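Local coordinates for putative exported protein (Bordetella pertussis Tohama I, PDB 2PFY) that binds pyroglutamic acid as an extracytoplasmic solute receptor, probably delivering it to a tripartite ATP-independent periplasmic transporter, at residues A[188-192]-A[193-197]. Sequence-based numbering, arbitrary orientation.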
# COMPACT_ATOMS: atom_id res chain seq x y z
N VAL A 188 -14.28 0.97 2.65
CA VAL A 188 -15.14 -0.03 3.30
C VAL A 188 -14.63 -0.49 4.68
O VAL A 188 -15.41 -0.50 5.65
CB VAL A 188 -15.43 -1.26 2.33
CG1 VAL A 188 -16.30 -2.39 3.01
CG2 VAL A 188 -16.16 -0.74 1.08
N ASP A 189 -13.33 -0.86 4.78
CA ASP A 189 -12.67 -1.18 6.08
C ASP A 189 -13.09 -0.16 7.16
O ASP A 189 -13.46 -0.54 8.29
CB ASP A 189 -11.13 -1.11 5.99
CG ASP A 189 -10.51 -2.13 5.02
OD1 ASP A 189 -11.15 -3.13 4.60
OD2 ASP A 189 -9.30 -1.92 4.69
N SER A 190 -13.03 1.13 6.83
CA SER A 190 -13.25 2.14 7.85
C SER A 190 -14.66 2.72 7.78
O SER A 190 -14.95 3.66 8.52
CB SER A 190 -12.23 3.30 7.72
OG SER A 190 -12.46 3.93 6.48
N GLN A 191 -15.52 2.13 6.95
CA GLN A 191 -16.92 2.58 6.78
C GLN A 191 -16.95 4.10 6.60
O GLN A 191 -17.53 4.81 7.41
CB GLN A 191 -17.77 2.08 7.95
CG GLN A 191 -17.73 0.54 7.96
CD GLN A 191 -18.06 -0.07 9.27
OE1 GLN A 191 -18.66 0.58 10.12
NE2 GLN A 191 -17.67 -1.35 9.46
N ALA A 192 -16.27 4.56 5.55
CA ALA A 192 -15.99 5.99 5.34
C ALA A 192 -17.26 6.78 5.05
O ALA A 192 -17.30 8.03 5.29
CB ALA A 192 -15.00 6.19 4.22
N TRP A 193 -18.30 6.10 4.60
CA TRP A 193 -19.60 6.79 4.42
C TRP A 193 -20.09 7.50 5.70
O TRP A 193 -20.95 8.39 5.59
CB TRP A 193 -20.69 5.85 3.92
CG TRP A 193 -20.80 4.53 4.71
CD1 TRP A 193 -21.53 4.31 5.85
CD2 TRP A 193 -20.15 3.29 4.39
NE1 TRP A 193 -21.39 2.99 6.25
CE2 TRP A 193 -20.54 2.35 5.36
CE3 TRP A 193 -19.29 2.89 3.35
CZ2 TRP A 193 -20.09 1.01 5.34
CZ3 TRP A 193 -18.83 1.55 3.33
CH2 TRP A 193 -19.24 0.64 4.33
N ASP A 194 -19.57 7.14 6.87
CA ASP A 194 -19.96 7.84 8.12
C ASP A 194 -19.32 9.22 8.26
O ASP A 194 -19.76 10.04 9.07
CB ASP A 194 -19.62 7.01 9.36
CG ASP A 194 -20.52 5.80 9.53
OD1 ASP A 194 -21.63 5.77 8.99
OD2 ASP A 194 -20.13 4.86 10.23
N TYR A 195 -18.28 9.49 7.47
CA TYR A 195 -17.53 10.73 7.65
C TYR A 195 -17.19 11.53 6.41
O TYR A 195 -16.81 12.71 6.53
CB TYR A 195 -16.31 10.49 8.59
CG TYR A 195 -15.33 9.43 8.15
CD1 TYR A 195 -14.40 9.69 7.14
CD2 TYR A 195 -15.32 8.14 8.74
CE1 TYR A 195 -13.47 8.72 6.72
CE2 TYR A 195 -14.36 7.17 8.35
CZ TYR A 195 -13.44 7.47 7.35
OH TYR A 195 -12.53 6.52 6.91
N VAL A 196 -17.33 10.93 5.23
CA VAL A 196 -17.21 11.66 3.97
C VAL A 196 -18.42 11.36 3.10
O VAL A 196 -19.16 10.41 3.39
CB VAL A 196 -15.93 11.32 3.16
CG1 VAL A 196 -14.81 12.27 3.53
CG2 VAL A 196 -15.54 9.79 3.30
N LYS A 197 -18.63 12.16 2.05
CA LYS A 197 -19.82 12.01 1.21
C LYS A 197 -19.59 11.68 -0.25
O LYS A 197 -20.44 11.06 -0.89
CB LYS A 197 -20.71 13.26 1.30
CG LYS A 197 -21.80 13.15 2.35
CD LYS A 197 -21.21 13.12 3.78
CE LYS A 197 -21.91 12.06 4.66
NZ LYS A 197 -21.14 11.68 5.89
O HOH W 1 -20.85 2.36 10.59
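Gln191 and Ala192 meet Asp194 and Tyr195 through a short 3-10 turn, 192-194: Asp194 N bonds Gln191 O at 3.1 Å and Tyr195 N bonds Ala192 O, which takes a second, i to i+4 bond from Val196 N. Val196 N arrives almost end-on to the carbonyl (C=O...N 168°), whereas Tyr195 N comes in above its plane. The Trp193 and Tyr195 rings each fold back over the backbone just before them. The indole lies over Gln191, whose CA sits 3.7 Å from the centroid of the six-membered ring, only 8° off its normal. Gln191 CG, turned away from its own carbonyl carbon, runs beneath the indole rim, 3.6 Å from Trp193 CZ2, and the terminal amide stays nearly parallel to the ring. From there one water donates to both Gln191 OE1 and Asp194 OD2, bridging the two side chains. Val188 CG2 reaches the indole at CZ3, and helix 223-257 also packs on both Val188 and Trp193. Tyr195 holds CG between its backbone N and carbonyl carbon (chi1 57°), which brings one ring face over Ala192 CA, 3.8 Å from the ring centroid. The phenol OH then donates to Ser190 OG at 2.6 Å; Ser190 OG is also hydrogen-bonded to Thr186 O, so the tyrosine is tied to the last turn of helix 184-189. The buried Ala192 CB touches both Tyr195 CZ and Val196 CG2, while Phe172 stacks on the Tyr195 ring. The helix itself ends in a Schellman motif, with Gln191 at positive phi as C-prime, Gln191 N bonded to Val188 O and Ala192 N to Gly187 O. In this periplasmic receptor fold, the Schellman ending and following 3-10 turn link helix 184-189, which follows pocket residues Thr182 and Ser183 and includes Thr186, to strand 198-201.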